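Local coordinates for protein involved in catabolism of external DNA (Legionella pneumophila subsp. pneumophila, PDB 2OO3) that probably methylates N6 of a specific adenine in 23S ribosomal RNA, taking the methyl group from S-adenosyl-L-methionine, at residues P68-R73 with S94-Y99; I87-L92 with S102-I107; T22-L27 with I107-S112. All coordinates share one frame; numbering follows the deposited sequence.

Contact 1 of 3, residues P68-R73 with S94-Y99; sequences PVWLDR and STLSYY
The indole of Trp70 is held between Leu96 on one face and Arg73 on the other, while the carbonyl of Ser94 meets its edge. Leu96 CD1 lies squarely over the pyrrole ring, 3.6 Å from the centroid of the Trp70 five-membered ring and 2° off its normal, a CH-pi contact. The contact belongs to the insertion that follows strand 38-41 and carries helices 66-71 and 81-90, in the Rossmann-like methyltransferase fold, and it joins the end of helix 66-71 to the loop leading into strand 98-100. At the indole edge, Trp70 NE1 gives a nearly straight hydrogen bond to Ser94 O (2.9 Å, 163° at the hydrogen). That oxygen lies almost in the ring plane, although the N-H reaches it from above the plane of its own carbonyl. With CG anti to the backbone N, Trp70 sends its indole toward Ser94 and Leu96; Ile84 and Ile87 of helix 81-90 add further apolar packing. On the face away from Leu96, Arg73 NH1 stands 3.5 Å above the Trp70 ring plane, near the rim. An extended chain from CG to NE brings the guanidinium there, and Arg73 NH2 also touches Ser94 CB at 3.7 Å. The Arg73 NH1 bond to Trp70 O (3.0 Å) helps fix the guanidinium's rotation; Arg73 N reaches the same oxygen from the opposite face of its carbonyl plane.

Contact 2 of 3, residues I87-L92 with S102-I107; sequences IKQINL and SPYFAI
Tyr104 carries CG anti to its backbone N (chi1 -162°), and Ile90 likewise places CG1 opposite its own N (chi1 -164°), which turns the phenol of helix 102-109 and the branched chain of helix 81-90 toward each other. The end of Ile90 covers one face of the ring: CD1 sits over the centre, 3.7 Å from the Tyr104 centroid, a CH-pi contact, and Ile90 CB reaches Tyr104 CE2 at 3.8 Å. Gln89, with its chain extended, brings its amide to the hydroxyl. Tyr104 OH donates to Gln89 OE1, but the modelled 2.5 Å between these two atoms is very short, and the exact length is doubtful. Amide and ring planes are turned 74° apart. The other half of the amide is also engaged, since Gln89 NE2 bonds to Asn108 OD1, one turn beyond Tyr104 on the same helix, while Asn108 ND2 bonds to Tyr104 O. Farther from the hydroxyl, Ile87 CG1 approaches Phe105 CZ obliquely at 4.2 Å. Phe105 meets the rings of Tyr83 and His20, the latter predicted to bind S-adenosyl-L-methionine, as is Ser102 at the start of helix 102-109. The pairing thus packs a helix of the insertion against the helix leading into strand 115-119, beside the probable cofactor pocket of a Rossmann-like methyltransferase.

Contact 3 of 3, residues T22-L27 with I107-S112; sequences TLTRLL and INQLRS
Gln109 NE2 donates to the main-chain oxygen of Thr24 at 2.9 Å, in a bond that is nearly straight (166° at the hydrogen) and only 15° from the carbonyl plane. The acceptor lies close to the plane of the glutamine amide, which the extended chain beyond CG carries from the last turn of helix 102-109 onto helix 14-30. The amide's other end is surrounded by carbon: Gln109 OE1 lies 3.4 Å from Thr24 CB, and Leu27 CD1 also comes within 3.4 Å of Gln109 OE1. The hydroxyl of Thr24 does not serve the amide, since OG1 bonds to Ile21 O one turn earlier in its own helix. Next to the amide, Leu27 CD2 packs on Leu110 CD2 at 3.8 Å, the two side chains crossing at about a right angle where the chain leaves the helix. Both leucines also touch Tyr39 of strand 38-41, so helix 14-30 and the C-terminal end of helix 102-109 meet over the central sheet. Chemically the join is one-sided: one N-H of the glutamine amide is satisfied by a helix carbonyl, whereas OE1 is buried against Thr24 and Leu27 carbons with no polar partner in the model, which probably carries an energetic cost.

From contact 1 to contact 3 the packing runs from the helical insertion toward the central sheet. The centres of contacts 1 and 2 are about 12 Å apart and those of contacts 2 and 3 about 11 Å apart, while contacts 1 and 3, about 20 Å between centres, do not touch. Along the chain 22-27 comes first and 107-112 last, with 68-73, 87-92, 94-99 and 102-107 between them, so the segments of contacts 1 and 2 alternate. Asn91 links these two by bonding to Ser97 N and Tyr98 O. Contacts 2 and 3 share helix 102-109 and Ile107, which ties the insertion to helix 14-30 beside the predicted cofactor residues His20 and Ser102.

Contact 1 of 3, residues P68-R73 with S94-Y99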
loop_
_atom_site.group_PDB
_atom_site.type_symbol
_atom_site.label_atom_id
_atom_site.label_comp_id
_atom_site.label_asym_id
_atom_site.label_seq_id
_atom_site.Cartn_x
_atom_site.Cartn_y
_atom_site.Cartn_z
ATOM N N PRO A 68 5.271 -1.129 -17.992
ATOM C CA PRO A 68 4.276 -1.677 -18.957
ATOM C C PRO A 68 2.857 -1.136 -18.741
ATOM O O PRO A 68 2.088 -0.963 -19.697
ATOM C CB PRO A 68 4.294 -3.196 -18.674
ATOM C CG PRO A 68 5.623 -3.449 -17.968
ATOM C CD PRO A 68 5.900 -2.189 -17.180
ATOM N N VAL A 69 2.527 -0.856 -17.484
ATOM C CA VAL A 69 1.204 -0.380 -17.114
ATOM C C VAL A 69 1.084 1.056 -17.618
ATOM O O VAL A 69 0.069 1.425 -18.269
ATOM C CB VAL A 69 0.971 -0.507 -15.553
ATOM C CG1 VAL A 69 -0.308 0.174 -15.124
ATOM C CG2 VAL A 69 0.910 -1.967 -15.137
ATOM N N TRP A 70 2.122 1.850 -17.347
ATOM C CA TRP A 70 2.177 3.240 -17.755
ATOM C C TRP A 70 2.154 3.404 -19.273
ATOM O O TRP A 70 1.406 4.229 -19.802
ATOM C CB TRP A 70 3.445 3.907 -17.226
ATOM C CG TRP A 70 3.700 5.336 -17.746
ATOM C CD1 TRP A 70 4.678 5.721 -18.639
ATOM C CD2 TRP A 70 2.994 6.549 -17.379
ATOM N NE1 TRP A 70 4.610 7.082 -18.853
ATOM C CE2 TRP A 70 3.592 7.614 -18.099
ATOM C CE3 TRP A 70 1.909 6.830 -16.521
ATOM C CZ2 TRP A 70 3.170 8.951 -17.965
ATOM C CZ3 TRP A 70 1.472 8.162 -16.398
ATOM C CH2 TRP A 70 2.108 9.204 -17.126
ATOM N N LEU A 71 2.985 2.631 -19.958
ATOM C CA LEU A 71 3.032 2.704 -21.413
ATOM C C LEU A 71 1.672 2.404 -22.042
ATOM O O LEU A 71 1.319 3.011 -23.057
ATOM C CB LEU A 71 4.100 1.750 -21.965
ATOM C CG LEU A 71 5.532 2.223 -21.702
ATOM C CD1 LEU A 71 6.532 1.210 -22.189
ATOM C CD2 LEU A 71 5.808 3.583 -22.325
ATOM N N ASP A 72 0.922 1.479 -21.444
ATOM C CA ASP A 72 -0.395 1.094 -21.963
ATOM C C ASP A 72 -1.559 1.798 -21.288
ATOM O O ASP A 72 -2.687 1.289 -21.317
ATOM C CB ASP A 72 -0.606 -0.415 -21.829
ATOM C CG ASP A 72 -1.555 -0.964 -22.882
ATOM O OD1 ASP A 72 -1.601 -0.382 -23.990
ATOM O OD2 ASP A 72 -2.242 -1.970 -22.603
ATOM N N ARG A 73 -1.306 2.966 -20.701
ATOM C CA ARG A 73 -2.279 3.579 -19.801
ATOM C C ARG A 73 -3.645 3.896 -20.453
ATOM O O ARG A 73 -4.678 3.887 -19.770
ATOM C CB ARG A 73 -1.694 4.820 -19.121
ATOM C CG ARG A 73 -1.351 5.960 -20.037
ATOM C CD ARG A 73 -0.456 6.969 -19.316
ATOM N NE ARG A 73 0.012 8.041 -20.193
ATOM C CZ ARG A 73 1.086 7.978 -20.977
ATOM N NH1 ARG A 73 1.824 6.877 -21.036
ATOM N NH2 ARG A 73 1.421 9.025 -21.725
ATOM N N SER A 94 5.654 12.544 -20.752
ATOM C CA SER A 94 5.140 11.170 -20.886
ATOM C C SER A 94 6.213 10.135 -20.621
ATOM O O SER A 94 5.928 8.944 -20.580
ATOM C CB SER A 94 4.551 10.946 -22.274
ATOM O OG SER A 94 5.552 11.183 -23.246
ATOM N N THR A 95 7.453 10.596 -20.456
ATOM C CA THR A 95 8.553 9.715 -20.072
ATOM C C THR A 95 8.639 9.612 -18.546
ATOM O O THR A 95 8.641 10.621 -17.834
ATOM C CB THR A 95 9.931 10.182 -20.650
ATOM O OG1 THR A 95 9.729 10.860 -21.903
ATOM C CG2 THR A 95 10.815 8.975 -20.878
ATOM N N LEU A 96 8.700 8.383 -18.052
ATOM C CA LEU A 96 8.712 8.142 -16.628
ATOM C C LEU A 96 10.065 8.503 -16.020
ATOM O O LEU A 96 11.075 7.830 -16.271
ATOM C CB LEU A 96 8.391 6.673 -16.398
ATOM C CG LEU A 96 7.431 6.232 -15.316
ATOM C CD1 LEU A 96 6.111 7.022 -15.342
ATOM C CD2 LEU A 96 7.180 4.729 -15.492
ATOM N N SER A 97 10.094 9.574 -15.236
ATOM C CA SER A 97 11.316 10.027 -14.603
ATOM C C SER A 97 11.236 9.820 -13.105
ATOM O O SER A 97 12.257 9.547 -12.482
ATOM C CB SER A 97 11.561 11.526 -14.854
ATOM O OG SER A 97 11.833 11.767 -16.232
ATOM N N TYR A 98 10.017 9.982 -12.566
ATOM C CA TYR A 98 9.725 9.870 -11.136
ATOM C C TYR A 98 8.605 8.882 -10.886
ATOM O O TYR A 98 7.624 8.814 -11.655
ATOM C CB TYR A 98 9.356 11.243 -10.537
ATOM C CG TYR A 98 10.570 11.936 -9.943
ATOM C CD1 TYR A 98 10.780 11.959 -8.565
ATOM C CD2 TYR A 98 11.551 12.505 -10.778
ATOM C CE1 TYR A 98 11.946 12.592 -8.019
ATOM C CE2 TYR A 98 12.708 13.123 -10.246
ATOM C CZ TYR A 98 12.887 13.156 -8.884
ATOM O OH TYR A 98 14.032 13.752 -8.367
ATOM N N TYR A 99 8.742 8.121 -9.813
ATOM C CA TYR A 99 7.620 7.339 -9.302
ATOM C C TYR A 99 7.222 7.850 -7.894
ATOM O O TYR A 99 8.100 8.028 -7.044
ATOM C CB TYR A 99 7.995 5.830 -9.264
ATOM C CG TYR A 99 6.823 4.944 -8.877
ATOM C CD1 TYR A 99 5.825 4.658 -9.794
ATOM C CD2 TYR A 99 6.697 4.444 -7.582
ATOM C CE1 TYR A 99 4.749 3.857 -9.449
ATOM C CE2 TYR A 99 5.600 3.667 -7.209
ATOM C CZ TYR A 99 4.643 3.369 -8.170
ATOM O OH TYR A 99 3.544 2.648 -7.835
#

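Contact 2 of 3, residues I87-L92 with S102-I107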
loop_
_atom_site.group_PDB
_atom_site.type_symbol
_atom_site.label_atom_id
_atom_site.label_comp_id
_atom_site.label_asym_id
_atom_site.label_seq_id
_atom_site.Cartn_x
_atom_site.Cartn_y
_atom_site.Cartn_z
ATOM N N ILE A 87 0.704 9.551 -11.193
ATOM C CA ILE A 87 1.957 9.300 -11.900
ATOM C C ILE A 87 2.132 10.332 -13.033
ATOM O O ILE A 87 3.247 10.817 -13.290
ATOM C CB ILE A 87 1.994 7.861 -12.437
ATOM C CG1 ILE A 87 2.028 6.880 -11.251
ATOM C CG2 ILE A 87 3.246 7.585 -13.313
ATOM C CD1 ILE A 87 1.467 5.638 -11.606
ATOM N N LYS A 88 1.028 10.653 -13.696
ATOM C CA LYS A 88 1.032 11.721 -14.713
ATOM C C LYS A 88 1.469 13.045 -14.080
ATOM O O LYS A 88 2.306 13.755 -14.642
ATOM C CB LYS A 88 -0.371 11.863 -15.316
ATOM C CG LYS A 88 -0.418 12.731 -16.579
ATOM C CD LYS A 88 -1.802 12.589 -17.311
ATOM C CE LYS A 88 -2.021 11.204 -17.940
ATOM N NZ LYS A 88 -3.431 11.083 -18.545
ATOM N N GLN A 89 0.913 13.362 -12.905
ATOM C CA GLN A 89 1.125 14.654 -12.250
ATOM C C GLN A 89 2.559 14.857 -11.867
ATOM O O GLN A 89 3.108 15.936 -12.074
ATOM C CB GLN A 89 0.323 14.732 -10.955
ATOM C CG GLN A 89 0.405 16.107 -10.286
ATOM C CD GLN A 89 0.095 16.015 -8.838
ATOM O OE1 GLN A 89 0.947 15.674 -8.048
ATOM N NE2 GLN A 89 -1.151 16.282 -8.479
ATOM N N ILE A 90 3.163 13.832 -11.258
ATOM C CA ILE A 90 4.537 13.977 -10.743
ATOM C C ILE A 90 5.583 14.124 -11.890
ATOM O O ILE A 90 6.649 14.736 -11.708
ATOM C CB ILE A 90 4.892 12.816 -9.729
ATOM C CG1 ILE A 90 6.138 13.148 -8.875
ATOM C CG2 ILE A 90 5.090 11.511 -10.442
ATOM C CD1 ILE A 90 6.295 12.179 -7.657
ATOM N N ASN A 91 5.274 13.564 -13.057
ATOM C CA ASN A 91 6.203 13.526 -14.164
ATOM C C ASN A 91 6.001 14.693 -15.117
ATOM O O ASN A 91 4.849 15.021 -15.426
ATOM C CB ASN A 91 6.032 12.221 -14.932
ATOM C CG ASN A 91 6.757 11.103 -14.279
ATOM O OD1 ASN A 91 7.974 11.103 -14.290
ATOM N ND2 ASN A 91 6.028 10.164 -13.653
ATOM N N LEU A 92 7.093 15.288 -15.616
ATOM C CA LEU A 92 6.959 16.511 -16.433
ATOM C C LEU A 92 6.314 16.243 -17.780
ATOM O O LEU A 92 5.532 17.073 -18.306
ATOM C CB LEU A 92 8.313 17.209 -16.637
ATOM C CG LEU A 92 8.926 17.905 -15.426
ATOM C CD1 LEU A 92 10.157 18.755 -15.850
ATOM C CD2 LEU A 92 7.893 18.734 -14.630
ATOM N N SER A 102 3.826 6.123 -1.526
ATOM C CA SER A 102 2.491 6.146 -0.960
ATOM C C SER A 102 2.077 7.507 -0.367
ATOM O O SER A 102 0.928 7.949 -0.575
ATOM C CB SER A 102 2.284 4.967 0.026
ATOM O OG SER A 102 3.101 5.140 1.163
ATOM N N PRO A 103 2.994 8.219 0.314
ATOM C CA PRO A 103 2.549 9.547 0.809
ATOM C C PRO A 103 2.122 10.522 -0.310
ATOM O O PRO A 103 1.197 11.278 -0.106
ATOM C CB PRO A 103 3.820 10.100 1.496
ATOM C CG PRO A 103 4.588 8.913 1.875
ATOM C CD PRO A 103 4.406 7.970 0.702
ATOM N N TYR A 104 2.791 10.474 -1.467
ATOM C CA TYR A 104 2.439 11.314 -2.615
ATOM C C TYR A 104 1.062 10.948 -3.177
ATOM O O TYR A 104 0.270 11.838 -3.517
ATOM C CB TYR A 104 3.543 11.240 -3.692
ATOM C CG TYR A 104 3.480 12.370 -4.692
ATOM C CD1 TYR A 104 4.266 13.519 -4.525
ATOM C CD2 TYR A 104 2.669 12.283 -5.821
ATOM C CE1 TYR A 104 4.193 14.597 -5.429
ATOM C CE2 TYR A 104 2.626 13.348 -6.769
ATOM C CZ TYR A 104 3.382 14.490 -6.544
ATOM O OH TYR A 104 3.345 15.526 -7.446
ATOM N N PHE A 105 0.728 9.661 -3.236
ATOM C CA PHE A 105 -0.666 9.288 -3.550
ATOM C C PHE A 105 -1.670 9.841 -2.524
ATOM O O PHE A 105 -2.734 10.408 -2.897
ATOM C CB PHE A 105 -0.794 7.752 -3.681
ATOM C CG PHE A 105 -0.070 7.183 -4.892
ATOM C CD1 PHE A 105 -0.635 7.288 -6.178
ATOM C CD2 PHE A 105 1.145 6.538 -4.750
ATOM C CE1 PHE A 105 0.037 6.756 -7.306
ATOM C CE2 PHE A 105 1.820 5.990 -5.875
ATOM C CZ PHE A 105 1.263 6.117 -7.142
ATOM N N ALA A 106 -1.377 9.669 -1.237
ATOM C CA ALA A 106 -2.337 10.067 -0.196
ATOM C C ALA A 106 -2.616 11.582 -0.189
ATOM O O ALA A 106 -3.756 12.043 -0.060
ATOM C CB ALA A 106 -1.865 9.566 1.189
ATOM N N ILE A 107 -1.558 12.364 -0.350
ATOM C CA ILE A 107 -1.690 13.804 -0.379
ATOM C C ILE A 107 -2.538 14.223 -1.572
ATOM O O ILE A 107 -3.287 15.184 -1.499
ATOM C CB ILE A 107 -0.282 14.476 -0.383
ATOM C CG1 ILE A 107 0.367 14.326 0.996
ATOM C CG2 ILE A 107 -0.413 15.938 -0.660
ATOM C CD1 ILE A 107 1.929 14.654 1.046
#

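Contact 3 of 3, residues T22-L27 with I107-S112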
loop_
_atom_site.group_PDB
_atom_site.type_symbol
_atom_site.label_atom_id
_atom_site.label_comp_id
_atom_site.label_asym_id
_atom_site.label_seq_id
_atom_site.Cartn_x
_atom_site.Cartn_y
_atom_site.Cartn_z
ATOM N N THR A 22 -4.088 -0.427 -4.853
ATOM C CA THR A 22 -4.889 -0.785 -3.663
ATOM C C THR A 22 -5.111 0.434 -2.774
ATOM O O THR A 22 -6.242 0.743 -2.416
ATOM C CB THR A 22 -4.251 -1.925 -2.873
ATOM O OG1 THR A 22 -4.236 -3.102 -3.714
ATOM C CG2 THR A 22 -5.067 -2.243 -1.619
ATOM N N LEU A 23 -4.032 1.122 -2.419
ATOM C CA LEU A 23 -4.140 2.375 -1.662
ATOM C C LEU A 23 -5.110 3.367 -2.333
ATOM O O LEU A 23 -5.990 3.907 -1.676
ATOM C CB LEU A 23 -2.742 3.009 -1.510
ATOM C CG LEU A 23 -2.675 4.372 -0.810
ATOM C CD1 LEU A 23 -3.298 4.362 0.605
ATOM C CD2 LEU A 23 -1.197 4.861 -0.749
ATOM N N THR A 24 -4.966 3.598 -3.642
ATOM C CA THR A 24 -5.835 4.570 -4.315
ATOM C C THR A 24 -7.317 4.206 -4.211
ATOM O O THR A 24 -8.161 5.102 -4.075
ATOM C CB THR A 24 -5.441 4.882 -5.790
ATOM O OG1 THR A 24 -5.759 3.777 -6.649
ATOM C CG2 THR A 24 -3.938 5.268 -5.924
ATOM N N ARG A 25 -7.628 2.905 -4.240
ATOM C CA ARG A 25 -9.036 2.454 -4.211
ATOM C C ARG A 25 -9.565 2.650 -2.794
ATOM O O ARG A 25 -10.717 3.084 -2.597
ATOM C CB ARG A 25 -9.150 0.980 -4.648
ATOM C CG ARG A 25 -8.629 0.737 -6.082
ATOM C CD ARG A 25 -9.696 0.885 -7.179
ATOM N NE ARG A 25 -10.782 1.841 -6.950
ATOM C CZ ARG A 25 -10.891 3.038 -7.533
ATOM N NH1 ARG A 25 -9.971 3.505 -8.349
ATOM N NH2 ARG A 25 -11.924 3.794 -7.267
ATOM N N LEU A 26 -8.702 2.407 -1.799
ATOM C CA LEU A 26 -9.100 2.598 -0.399
ATOM C C LEU A 26 -9.370 4.073 -0.119
ATOM O O LEU A 26 -10.363 4.402 0.519
ATOM C CB LEU A 26 -8.039 2.036 0.571
ATOM C CG LEU A 26 -7.873 0.497 0.474
ATOM C CD1 LEU A 26 -6.723 0.088 1.360
ATOM C CD2 LEU A 26 -9.195 -0.238 0.904
ATOM N N LEU A 27 -8.501 4.945 -0.627
ATOM C CA LEU A 27 -8.635 6.402 -0.453
ATOM C C LEU A 27 -9.881 6.943 -1.150
ATOM O O LEU A 27 -10.632 7.721 -0.563
ATOM C CB LEU A 27 -7.391 7.129 -0.958
ATOM C CG LEU A 27 -6.117 6.905 -0.096
ATOM C CD1 LEU A 27 -4.943 7.458 -0.867
ATOM C CD2 LEU A 27 -6.194 7.546 1.267
ATOM N N ILE A 107 -1.558 12.364 -0.350
ATOM C CA ILE A 107 -1.690 13.804 -0.379
ATOM C C ILE A 107 -2.538 14.223 -1.572
ATOM O O ILE A 107 -3.287 15.184 -1.499
ATOM C CB ILE A 107 -0.282 14.476 -0.383
ATOM C CG1 ILE A 107 0.367 14.326 0.996
ATOM C CG2 ILE A 107 -0.413 15.938 -0.660
ATOM C CD1 ILE A 107 1.929 14.654 1.046
ATOM N N ASN A 108 -2.463 13.473 -2.665
ATOM C CA ASN A 108 -3.295 13.800 -3.816
ATOM C C ASN A 108 -4.772 13.508 -3.635
ATOM O O ASN A 108 -5.605 14.316 -4.041
ATOM C CB ASN A 108 -2.772 13.148 -5.107
ATOM C CG ASN A 108 -1.828 14.057 -5.845
ATOM O OD1 ASN A 108 -2.257 14.939 -6.610
ATOM N ND2 ASN A 108 -0.538 13.911 -5.566
ATOM N N GLN A 109 -5.111 12.380 -3.029
ATOM C CA GLN A 109 -6.509 12.007 -2.885
ATOM C C GLN A 109 -7.248 12.475 -1.618
ATOM O O GLN A 109 -8.498 12.536 -1.596
ATOM C CB GLN A 109 -6.602 10.500 -2.980
ATOM C CG GLN A 109 -6.743 10.012 -4.425
ATOM C CD GLN A 109 -6.784 8.523 -4.449
ATOM O OE1 GLN A 109 -5.781 7.888 -4.175
ATOM N NE2 GLN A 109 -7.952 7.957 -4.679
ATOM N N LEU A 110 -6.502 12.757 -0.564
ATOM C CA LEU A 110 -7.107 13.188 0.688
ATOM C C LEU A 110 -7.540 14.648 0.626
ATOM O O LEU A 110 -7.249 15.332 -0.362
ATOM C CB LEU A 110 -6.169 12.907 1.877
ATOM C CG LEU A 110 -6.089 11.402 2.216
ATOM C CD1 LEU A 110 -5.070 11.160 3.324
ATOM C CD2 LEU A 110 -7.423 10.877 2.659
ATOM N N ARG A 111 -8.248 15.110 1.666
ATOM C CA ARG A 111 -8.862 16.440 1.653
ATOM C C ARG A 111 -8.238 17.348 2.713
ATOM O O ARG A 111 -7.556 16.876 3.629
ATOM C CB ARG A 111 -10.374 16.290 1.878
ATOM C CG ARG A 111 -10.936 15.335 0.865
ATOM C CD ARG A 111 -12.050 14.489 1.355
ATOM N NE ARG A 111 -11.822 13.803 2.631
ATOM C CZ ARG A 111 -12.825 13.286 3.331
ATOM N NH1 ARG A 111 -14.053 13.387 2.830
ATOM N NH2 ARG A 111 -12.630 12.694 4.508
ATOM N N SER A 112 -8.493 18.650 2.607
ATOM C CA SER A 112 -7.976 19.592 3.587
ATOM C C SER A 112 -8.428 19.266 4.990
ATOM O O SER A 112 -7.705 19.574 5.946
ATOM C CB SER A 112 -8.385 21.028 3.236
ATOM O OG SER A 112 -9.783 21.107 3.033
#